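Local coordinates for protein PHO85 cyclin PHO80 (Saccharomyces cerevisiae, PDB 2PMI) that serves as the cyclin partner of the cyclin-dependent kinase PHO85, negatively regulating phosphate-starvation-responsive genes when phosphate is plentiful, at residues P172-I177 with Y214-K219; D103-V108 with K164-R169; R66-I71 with N115-H120. All coordinates share one frame; numbering follows the deposited sequence.

Contact 1: P172-I177 with Y214-K219; sequences PRDHNI and YNVLDK
Arg173 lies over one face of the Tyr214 ring, with CG above the centre in a CH-pi contact, 3.8 Å from the centroid and 8° off the normal. The extended chain runs on across the ring: CD lies above CZ, and NE is 3.4 Å from Tyr214 CE1. Guanidinium and ring planes differ by only 13°. Outside the two segments, Arg173 NH1 forms a salt bridge with an acidic side chain of the other protein chain, presumably PHO85. The backbone of that same chain is hydrogen-bonded to Tyr214 OH; the stack thus belongs to the subunit interface.

The tight part lies behind it. Val216 CG2, anti to its own carbonyl carbon, faces the Arg173-Asp174 peptide, 3.3 Å from Asp174 N. Pro172 adds apolar contact, its CB 4.1 Å from Val216 CB and its CG 4.0 Å from Leu217 CG.

Asp174 and Asn215 make up the looser, partly exposed side. Asn215 ND2 donates to Asp174 OD2 at 3.0 Å from the syn side, tilted 26° out of the carboxylate plane. The same OD2 also meets Arg209 in a salt bridge, and ND2 also donates to Pro210 O.

The two segments lead into helices 176-183 and 216-227, and both starts rest on helix 92-108: Ile177 and Val216 touch Tyr100, while Leu217 touches Thr97.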
loop_
_atom_site.group_PDB
_atom_site.type_symbol
_atom_site.label_atom_id
_atom_site.label_comp_id
_atom_site.label_asym_id
_atom_site.label_seq_id
_atom_site.Cartn_x
_atom_site.Cartn_y
_atom_site.Cartn_z
ATOM N N PRO B 172 -5.682 -4.165 -8.159
ATOM C CA PRO B 172 -5.720 -5.125 -9.262
ATOM C C PRO B 172 -4.895 -6.371 -9.008
ATOM O O PRO B 172 -3.717 -6.444 -9.353
ATOM C CB PRO B 172 -5.199 -4.315 -10.440
ATOM C CG PRO B 172 -4.177 -3.438 -9.790
ATOM C CD PRO B 172 -4.873 -2.984 -8.518
ATOM N N ARG B 173 -5.521 -7.358 -8.396
ATOM C CA ARG B 173 -4.849 -8.610 -8.121
ATOM C C ARG B 173 -5.737 -9.732 -8.709
ATOM O O ARG B 173 -6.973 -9.621 -8.737
ATOM C CB ARG B 173 -4.657 -8.741 -6.610
ATOM C CG ARG B 173 -3.325 -9.338 -6.161
ATOM C CD ARG B 173 -3.220 -9.215 -4.657
ATOM N NE ARG B 173 -2.293 -10.167 -4.071
ATOM C CZ ARG B 173 -2.132 -10.321 -2.761
ATOM N NH1 ARG B 173 -2.846 -9.575 -1.929
ATOM N NH2 ARG B 173 -1.277 -11.222 -2.284
ATOM N N ASP B 174 -5.098 -10.793 -9.196
ATOM C CA ASP B 174 -5.781 -11.924 -9.828
ATOM C C ASP B 174 -7.193 -12.261 -9.385
ATOM O O ASP B 174 -8.090 -12.284 -10.209
ATOM C CB ASP B 174 -4.916 -13.189 -9.749
ATOM C CG ASP B 174 -3.670 -13.095 -10.633
ATOM O OD1 ASP B 174 -3.668 -12.235 -11.544
ATOM O OD2 ASP B 174 -2.707 -13.872 -10.433
ATOM N N HIS B 175 -7.402 -12.511 -8.101
ATOM C CA HIS B 175 -8.735 -12.878 -7.616
ATOM C C HIS B 175 -9.574 -11.722 -7.086
ATOM O O HIS B 175 -10.594 -11.945 -6.427
ATOM C CB HIS B 175 -8.596 -13.916 -6.509
ATOM C CG HIS B 175 -7.775 -15.102 -6.898
ATOM N ND1 HIS B 175 -7.085 -15.863 -5.977
ATOM C CD2 HIS B 175 -7.535 -15.664 -8.107
ATOM C CE1 HIS B 175 -6.453 -16.840 -6.603
ATOM N NE2 HIS B 175 -6.710 -16.741 -7.896
ATOM N N ASN B 176 -9.158 -10.491 -7.366
ATOM C CA ASN B 176 -9.883 -9.330 -6.866
ATOM C C ASN B 176 -11.335 -9.276 -7.332
ATOM O O ASN B 176 -12.246 -9.204 -6.508
ATOM C CB ASN B 176 -9.156 -8.030 -7.247
ATOM C CG ASN B 176 -9.816 -6.789 -6.648
ATOM O OD1 ASN B 176 -10.068 -6.728 -5.445
ATOM N ND2 ASN B 176 -10.094 -5.796 -7.487
ATOM N N ILE B 177 -11.549 -9.313 -8.645
ATOM C CA ILE B 177 -12.898 -9.251 -9.195
ATOM C C ILE B 177 -13.846 -10.282 -8.560
ATOM O O ILE B 177 -14.980 -9.949 -8.167
ATOM C CB ILE B 177 -12.879 -9.441 -10.729
ATOM C CG1 ILE B 177 -12.205 -8.236 -11.390
ATOM C CG2 ILE B 177 -14.301 -9.575 -11.256
ATOM C CD1 ILE B 177 -12.085 -8.342 -12.893
ATOM N N TYR B 214 -0.136 -10.607 -8.675
ATOM C CA TYR B 214 -0.144 -9.289 -9.305
ATOM C C TYR B 214 0.237 -9.469 -10.755
ATOM O O TYR B 214 1.345 -9.142 -11.178
ATOM C CB TYR B 214 0.822 -8.324 -8.609
ATOM C CG TYR B 214 0.469 -8.043 -7.165
ATOM C CD1 TYR B 214 0.892 -8.899 -6.138
ATOM C CD2 TYR B 214 -0.275 -6.916 -6.820
ATOM C CE1 TYR B 214 0.594 -8.629 -4.801
ATOM C CE2 TYR B 214 -0.586 -6.641 -5.486
ATOM C CZ TYR B 214 -0.146 -7.498 -4.486
ATOM O OH TYR B 214 -0.450 -7.218 -3.173
ATOM N N ASN B 215 -0.705 -10.003 -11.516
ATOM C CA ASN B 215 -0.477 -10.266 -12.926
ATOM C C ASN B 215 -1.613 -9.651 -13.743
ATOM O O ASN B 215 -1.657 -9.757 -14.973
ATOM C CB ASN B 215 -0.382 -11.776 -13.129
ATOM C CG ASN B 215 0.600 -12.431 -12.154
ATOM O OD1 ASN B 215 1.809 -12.411 -12.371
ATOM N ND2 ASN B 215 0.078 -12.993 -11.061
ATOM N N VAL B 216 -2.520 -8.970 -13.055
ATOM C CA VAL B 216 -3.629 -8.346 -13.744
ATOM C C VAL B 216 -3.168 -7.294 -14.762
ATOM O O VAL B 216 -3.348 -7.491 -15.964
ATOM C CB VAL B 216 -4.612 -7.692 -12.755
ATOM C CG1 VAL B 216 -5.858 -7.275 -13.487
ATOM C CG2 VAL B 216 -4.956 -8.649 -11.635
ATOM N N LEU B 217 -2.556 -6.202 -14.284
ATOM C CA LEU B 217 -2.118 -5.096 -15.152
ATOM C C LEU B 217 -1.318 -5.486 -16.384
ATOM O O LEU B 217 -1.491 -4.878 -17.448
ATOM C CB LEU B 217 -1.363 -4.041 -14.345
ATOM C CG LEU B 217 -2.144 -3.293 -13.245
ATOM C CD1 LEU B 217 -1.282 -2.181 -12.678
ATOM C CD2 LEU B 217 -3.421 -2.688 -13.797
ATOM N N ASP B 218 -0.453 -6.490 -16.252
ATOM C CA ASP B 218 0.321 -6.971 -17.400
ATOM C C ASP B 218 -0.677 -7.659 -18.337
ATOM O O ASP B 218 -0.770 -7.336 -19.526
ATOM C CB ASP B 218 1.360 -8.012 -16.975
ATOM C CG ASP B 218 2.152 -7.595 -15.748
ATOM O OD1 ASP B 218 1.532 -7.086 -14.777
ATOM O OD2 ASP B 218 3.390 -7.803 -15.755
ATOM N N LYS B 219 -1.423 -8.613 -17.776
ATOM C CA LYS B 219 -2.428 -9.358 -18.522
ATOM C C LYS B 219 -3.199 -8.425 -19.438
ATOM O O LYS B 219 -3.383 -8.722 -20.617
ATOM C CB LYS B 219 -3.410 -10.045 -17.572
ATOM C CG LYS B 219 -4.352 -11.021 -18.274
ATOM C CD LYS B 219 -5.469 -11.520 -17.365
ATOM C CE LYS B 219 -6.555 -10.461 -17.183
ATOM N NZ LYS B 219 -7.634 -10.882 -16.235
#

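Contact 2: D103-V108 with K164-R169; sequences DLLQTV and KRVNYR
Arg165 meets Val108 and Leu105 of helix 92-108 with its backbone and the root of its side chain. Its carbonyl O is 3.4 Å from Val108 CG2, and its CB lies 4.4 Å from Leu105 CD1. Beyond CB the side chain leads away from the contact, and NE forms a salt bridge with Asp161 on helix 152-164.

Val166 carries most of the apolar packing. Both its methyls face the helix: CG1 sits 3.3 Å from Leu104 CD2, while CG2 is 4.2 Å from Leu105 CD1 and more loosely set against Val108 CG2. Leu104 CD2 lies against both methyls of the valine. Leu105 comes in at about a right angle to Val166, and its other neighbours include Phe162 and Phe112.

At Asn167 the chain turns with positive phi. This residue is the C-prime position of a Schellman motif that ends helix 152-164, with Tyr168 N reaching back to Leu163 O and a weak bond from Asn167 N to Lys164 O. The contact thus sets the C-terminal exit of one helix of the cyclin fold against the later turns of helix 92-108.

Tyr168 turns its side chain to Leu163 and to an apolar side chain of the other protein chain. Arg169 returns to the helix through its carbonyl O, 3.8 Å from Leu104 CD2. Its guanidinium is directed elsewhere: NH1 forms a salt bridge with Glu183 of helix 176-183, and NH2 makes a long, weak ion pair with an acidic side chain of the other protein chain.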
loop_
_atom_site.group_PDB
_atom_site.type_symbol
_atom_site.label_atom_id
_atom_site.label_comp_id
_atom_site.label_asym_id
_atom_site.label_seq_id
_atom_site.Cartn_x
_atom_site.Cartn_y
_atom_site.Cartn_z
ATOM N N ASP B 103 -13.688 -3.620 -16.342
ATOM C CA ASP B 103 -14.115 -4.996 -16.190
ATOM C C ASP B 103 -14.536 -5.231 -14.745
ATOM O O ASP B 103 -15.321 -6.142 -14.470
ATOM C CB ASP B 103 -12.987 -5.963 -16.570
ATOM C CG ASP B 103 -12.844 -6.149 -18.084
ATOM O OD1 ASP B 103 -13.369 -5.306 -18.850
ATOM O OD2 ASP B 103 -12.192 -7.139 -18.507
ATOM N N LEU B 104 -14.032 -4.416 -13.817
ATOM C CA LEU B 104 -14.405 -4.606 -12.419
ATOM C C LEU B 104 -15.772 -4.031 -12.119
ATOM O O LEU B 104 -16.545 -4.640 -11.400
ATOM C CB LEU B 104 -13.398 -3.976 -11.449
ATOM C CG LEU B 104 -13.855 -4.177 -9.982
ATOM C CD1 LEU B 104 -13.283 -5.491 -9.447
ATOM C CD2 LEU B 104 -13.411 -3.019 -9.097
ATOM N N LEU B 105 -16.061 -2.849 -12.651
ATOM C CA LEU B 105 -17.347 -2.215 -12.418
ATOM C C LEU B 105 -18.442 -2.897 -13.253
ATOM O O LEU B 105 -19.527 -3.177 -12.731
ATOM C CB LEU B 105 -17.278 -0.728 -12.747
ATOM C CG LEU B 105 -18.395 0.138 -12.155
ATOM C CD1 LEU B 105 -18.340 0.015 -10.650
ATOM C CD2 LEU B 105 -18.252 1.609 -12.567
ATOM N N GLN B 106 -18.167 -3.185 -14.532
ATOM C CA GLN B 106 -19.169 -3.850 -15.378
ATOM C C GLN B 106 -19.622 -5.155 -14.746
ATOM O O GLN B 106 -20.744 -5.595 -14.970
ATOM C CB GLN B 106 -18.639 -4.163 -16.794
ATOM C CG GLN B 106 -18.439 -2.951 -17.717
ATOM C CD GLN B 106 -18.495 -3.283 -19.218
ATOM O OE1 GLN B 106 -17.996 -4.320 -19.682
ATOM N NE2 GLN B 106 -19.097 -2.381 -19.982
ATOM N N THR B 107 -18.750 -5.773 -13.958
ATOM C CA THR B 107 -19.078 -7.041 -13.310
ATOM C C THR B 107 -19.839 -6.920 -11.989
ATOM O O THR B 107 -20.697 -7.748 -11.698
ATOM C CB THR B 107 -17.794 -7.907 -13.054
ATOM O OG1 THR B 107 -17.386 -8.561 -14.267
ATOM C CG2 THR B 107 -18.047 -8.959 -11.983
ATOM N N VAL B 108 -19.560 -5.893 -11.199
ATOM C CA VAL B 108 -20.203 -5.773 -9.888
ATOM C C VAL B 108 -21.204 -4.634 -9.717
ATOM O O VAL B 108 -21.575 -4.249 -8.596
ATOM C CB VAL B 108 -19.122 -5.678 -8.789
ATOM C CG1 VAL B 108 -18.203 -6.894 -8.881
ATOM C CG2 VAL B 108 -18.314 -4.374 -8.939
ATOM N N LYS B 164 -18.133 2.648 -3.144
ATOM C CA LYS B 164 -19.125 1.824 -2.461
ATOM C C LYS B 164 -19.494 0.591 -3.281
ATOM O O LYS B 164 -19.633 -0.519 -2.746
ATOM C CB LYS B 164 -20.372 2.644 -2.173
ATOM C CG LYS B 164 -20.110 3.776 -1.211
ATOM C CD LYS B 164 -21.342 4.637 -1.023
ATOM C CE LYS B 164 -20.989 5.896 -0.240
ATOM N NZ LYS B 164 -22.108 6.894 -0.199
ATOM N N ARG B 165 -19.637 0.782 -4.583
ATOM C CA ARG B 165 -19.999 -0.315 -5.444
ATOM C C ARG B 165 -18.909 -1.342 -5.634
ATOM O O ARG B 165 -19.097 -2.323 -6.361
ATOM C CB ARG B 165 -20.414 0.227 -6.799
ATOM C CG ARG B 165 -21.649 1.074 -6.717
ATOM C CD ARG B 165 -22.062 1.571 -8.062
ATOM N NE ARG B 165 -23.198 2.474 -7.924
ATOM C CZ ARG B 165 -24.405 2.114 -7.497
ATOM N NH1 ARG B 165 -24.652 0.852 -7.165
ATOM N NH2 ARG B 165 -25.367 3.024 -7.397
ATOM N N VAL B 166 -17.774 -1.138 -4.980
ATOM C CA VAL B 166 -16.649 -2.046 -5.145
ATOM C C VAL B 166 -16.116 -2.498 -3.806
ATOM O O VAL B 166 -15.280 -3.399 -3.732
ATOM C CB VAL B 166 -15.504 -1.353 -5.926
ATOM C CG1 VAL B 166 -14.323 -2.293 -6.046
ATOM C CG2 VAL B 166 -15.980 -0.925 -7.311
ATOM N N ASN B 167 -16.615 -1.866 -2.751
ATOM C CA ASN B 167 -16.190 -2.169 -1.386
ATOM C C ASN B 167 -14.686 -1.958 -1.234
ATOM O O ASN B 167 -13.978 -2.774 -0.646
ATOM C CB ASN B 167 -16.579 -3.606 -1.007
ATOM C CG ASN B 167 -18.084 -3.772 -0.803
ATOM O OD1 ASN B 167 -18.562 -4.862 -0.472
ATOM N ND2 ASN B 167 -18.837 -2.687 -0.997
ATOM N N TYR B 168 -14.219 -0.842 -1.781
ATOM C CA TYR B 168 -12.815 -0.470 -1.741
ATOM C C TYR B 168 -11.898 -1.592 -2.193
ATOM O O TYR B 168 -10.821 -1.775 -1.626
ATOM C CB TYR B 168 -12.431 -0.028 -0.332
ATOM C CG TYR B 168 -13.329 1.060 0.186
ATOM C CD1 TYR B 168 -14.617 0.773 0.621
ATOM C CD2 TYR B 168 -12.916 2.384 0.189
ATOM C CE1 TYR B 168 -15.471 1.775 1.043
ATOM C CE2 TYR B 168 -13.767 3.394 0.609
ATOM C CZ TYR B 168 -15.044 3.082 1.036
ATOM O OH TYR B 168 -15.888 4.076 1.470
ATOM N N ARG B 169 -12.315 -2.334 -3.215
ATOM C CA ARG B 169 -11.512 -3.445 -3.725
ATOM C C ARG B 169 -10.879 -3.023 -5.029
ATOM O O ARG B 169 -11.128 -3.597 -6.090
ATOM C CB ARG B 169 -12.390 -4.683 -3.912
ATOM C CG ARG B 169 -13.009 -5.128 -2.604
ATOM C CD ARG B 169 -13.102 -6.634 -2.525
ATOM N NE ARG B 169 -11.828 -7.311 -2.753
ATOM C CZ ARG B 169 -11.289 -8.178 -1.899
ATOM N NH1 ARG B 169 -11.907 -8.468 -0.760
ATOM N NH2 ARG B 169 -10.142 -8.773 -2.190
#

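Contact 3: R66-I71 with N115-H120; sequences RYHSKI and NSLTAH
The His68 imidazole receives the Thr118 methyl over one face: CG2 stands above the ring centre, 3.5 Å from the centroid and 13° off the normal, a CH-pi contact. At the ring edge, near its plane, Leu117 CD2 is 4.2 Å from His68 CD2. The two residues approach differently, Thr118 lying beside His68 and pointing the same way, Leu117 crossing it at about a right angle. The ring is also fixed by a hydrogen bond between ND1 and Thr65 OG1. In Thr118, CG2 is anti to the carbonyl carbon, which brings the methyl to the imidazole face and also to 3.4 Å from Tyr67 O. The Tyr67 ring turns away to pack on Phe162 and Tyr109.

Behind these side chains the two backbones join. Ser69 N donates to Leu117 O at 3.0 Å with an N-H...O angle of 158°. Next to this bond, Thr118 CA approaches Tyr67 O at 3.1 Å as a CA-H...O contact. Thr118 is the N-cap residue of helix 119-134, although its side chain makes no capping bond; OG1 has both Thr113 O and Asn115 O within reach of its one proton. Here the loop between helices 32-51 and 77-86 of the cyclin fold runs past the start of a later helix. Asn115 O accepts from Thr118 N and Ala119 N, which come from opposite faces of its plane and tie down the turn entering that helix.

Leu117 covers the outer part of the loop. Its CG is 3.7 Å from Ser69 O and its CD1 3.7 Å from Ile71 C, with Pro72 touching it as well. The Ser69 side chain lies about 4 Å from a bound MES molecule, probably from the crystallisation liquor.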
loop_
_atom_site.group_PDB
_atom_site.type_symbol
_atom_site.label_atom_id
_atom_site.label_comp_id
_atom_site.label_asym_id
_atom_site.label_seq_id
_atom_site.Cartn_x
_atom_site.Cartn_y
_atom_site.Cartn_z
ATOM N N ARG B 66 -24.490 7.302 -11.809
ATOM C CA ARG B 66 -23.794 8.559 -11.557
ATOM C C ARG B 66 -22.856 8.900 -12.706
ATOM O O ARG B 66 -22.514 10.068 -12.910
ATOM C CB ARG B 66 -22.959 8.460 -10.280
ATOM C CG ARG B 66 -23.745 8.379 -9.002
ATOM C CD ARG B 66 -24.437 9.690 -8.731
ATOM N NE ARG B 66 -24.830 9.812 -7.333
ATOM C CZ ARG B 66 -25.443 10.879 -6.835
ATOM N NH1 ARG B 66 -25.729 11.903 -7.629
ATOM N NH2 ARG B 66 -25.760 10.927 -5.548
ATOM N N TYR B 67 -22.446 7.872 -13.450
ATOM C CA TYR B 67 -21.504 8.043 -14.550
ATOM C C TYR B 67 -22.128 8.462 -15.870
ATOM O O TYR B 67 -21.437 8.601 -16.877
ATOM C CB TYR B 67 -20.708 6.756 -14.739
ATOM C CG TYR B 67 -20.303 6.139 -13.428
ATOM C CD1 TYR B 67 -21.091 5.158 -12.828
ATOM C CD2 TYR B 67 -19.168 6.581 -12.747
ATOM C CE1 TYR B 67 -20.766 4.632 -11.583
ATOM C CE2 TYR B 67 -18.832 6.061 -11.492
ATOM C CZ TYR B 67 -19.640 5.087 -10.920
ATOM O OH TYR B 67 -19.330 4.575 -9.685
ATOM N N HIS B 68 -23.433 8.675 -15.860
ATOM C CA HIS B 68 -24.127 9.076 -17.067
ATOM C C HIS B 68 -24.108 10.576 -17.272
ATOM O O HIS B 68 -24.348 11.336 -16.338
ATOM C CB HIS B 68 -25.586 8.600 -17.030
ATOM C CG HIS B 68 -25.786 7.230 -17.589
ATOM N ND1 HIS B 68 -25.561 6.087 -16.855
ATOM C CD2 HIS B 68 -26.110 6.821 -18.837
ATOM C CE1 HIS B 68 -25.732 5.032 -17.630
ATOM N NE2 HIS B 68 -26.064 5.449 -18.839
ATOM N N SER B 69 -23.829 10.988 -18.503
ATOM C CA SER B 69 -23.822 12.399 -18.882
ATOM C C SER B 69 -25.116 12.575 -19.677
ATOM O O SER B 69 -25.602 11.607 -20.267
ATOM C CB SER B 69 -22.618 12.702 -19.775
ATOM O OG SER B 69 -21.416 12.288 -19.151
ATOM N N LYS B 70 -25.680 13.781 -19.704
ATOM C CA LYS B 70 -26.924 13.989 -20.446
ATOM C C LYS B 70 -26.826 13.762 -21.956
ATOM O O LYS B 70 -27.843 13.521 -22.606
ATOM C CB LYS B 70 -27.512 15.380 -20.175
ATOM C CG LYS B 70 -28.402 15.438 -18.928
ATOM C CD LYS B 70 -29.508 16.498 -19.041
ATOM C CE LYS B 70 -28.963 17.925 -19.156
ATOM N NZ LYS B 70 -30.061 18.943 -19.234
ATOM N N ILE B 71 -25.616 13.832 -22.506
ATOM C CA ILE B 71 -25.386 13.617 -23.942
ATOM C C ILE B 71 -23.894 13.420 -24.193
ATOM O O ILE B 71 -23.058 13.919 -23.430
ATOM C CB ILE B 71 -25.849 14.823 -24.806
ATOM C CG1 ILE B 71 -25.184 16.100 -24.315
ATOM C CG2 ILE B 71 -27.356 14.981 -24.756
ATOM C CD1 ILE B 71 -25.694 17.317 -25.013
ATOM N N ASN B 115 -20.356 2.750 -22.248
ATOM C CA ASN B 115 -20.868 3.135 -23.543
ATOM C C ASN B 115 -20.549 4.615 -23.676
ATOM O O ASN B 115 -20.289 5.296 -22.673
ATOM C CB ASN B 115 -22.377 2.874 -23.647
ATOM C CG ASN B 115 -23.196 3.703 -22.669
ATOM O OD1 ASN B 115 -23.194 4.927 -22.712
ATOM N ND2 ASN B 115 -23.912 3.030 -21.789
ATOM N N SER B 116 -20.558 5.107 -24.909
ATOM C CA SER B 116 -20.245 6.500 -25.148
ATOM C C SER B 116 -21.252 7.438 -24.517
ATOM O O SER B 116 -21.832 8.277 -25.197
ATOM C CB SER B 116 -20.164 6.778 -26.644
ATOM O OG SER B 116 -21.447 6.820 -27.211
ATOM N N LEU B 117 -21.466 7.301 -23.218
ATOM C CA LEU B 117 -22.391 8.174 -22.518
ATOM C C LEU B 117 -21.993 8.138 -21.058
ATOM O O LEU B 117 -22.489 8.927 -20.251
ATOM C CB LEU B 117 -23.822 7.679 -22.682
ATOM C CG LEU B 117 -24.925 8.727 -22.550
ATOM C CD1 LEU B 117 -24.682 9.856 -23.545
ATOM C CD2 LEU B 117 -26.278 8.081 -22.810
ATOM N N THR B 118 -21.075 7.220 -20.740
ATOM C CA THR B 118 -20.559 7.039 -19.385
ATOM C C THR B 118 -19.042 7.126 -19.310
ATOM O O THR B 118 -18.476 7.507 -18.280
ATOM C CB THR B 118 -20.925 5.660 -18.823
ATOM O OG1 THR B 118 -20.712 4.654 -19.831
ATOM C CG2 THR B 118 -22.344 5.663 -18.312
ATOM N N ALA B 119 -18.396 6.746 -20.409
ATOM C CA ALA B 119 -16.941 6.709 -20.505
ATOM C C ALA B 119 -16.175 7.827 -19.786
ATOM O O ALA B 119 -15.440 7.557 -18.836
ATOM C CB ALA B 119 -16.533 6.634 -21.968
ATOM N N HIS B 120 -16.347 9.069 -20.229
ATOM C CA HIS B 120 -15.646 10.194 -19.625
ATOM C C HIS B 120 -15.783 10.242 -18.127
ATOM O O HIS B 120 -14.798 10.080 -17.401
ATOM C CB HIS B 120 -16.130 11.518 -20.211
ATOM C CG HIS B 120 -15.859 11.655 -21.675
ATOM N ND1 HIS B 120 -14.699 11.197 -22.260
ATOM C CD2 HIS B 120 -16.582 12.219 -22.667
ATOM C CE1 HIS B 120 -14.720 11.474 -23.551
ATOM N NE2 HIS B 120 -15.851 12.096 -23.823
#

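How the contacts relate
Contacts 1 and 2 adjoin, their centres 14 Å apart: Asn176 ND2 is 2.8 Å from Arg169 O, a probable hydrogen bond, and Ile177 CG1 packs 3.5 Å from Leu104 CD1. Contact 2 also meets contact 3, but through a single apolar touch, Leu105 CD2 to Tyr67 CE1 at 4.1 Å, with centres about 17 Å apart. Contacts 1 and 3 lie on opposite sides of the chain's centre, their nearest atoms about 14 Å apart. Segments of contacts 2 and 3 alternate along the chain, whereas contact 1 follows both. Contacts 1 and 2 reach the other protein chain, presumably PHO85; contact 3 does not, and has the MES molecule nearby.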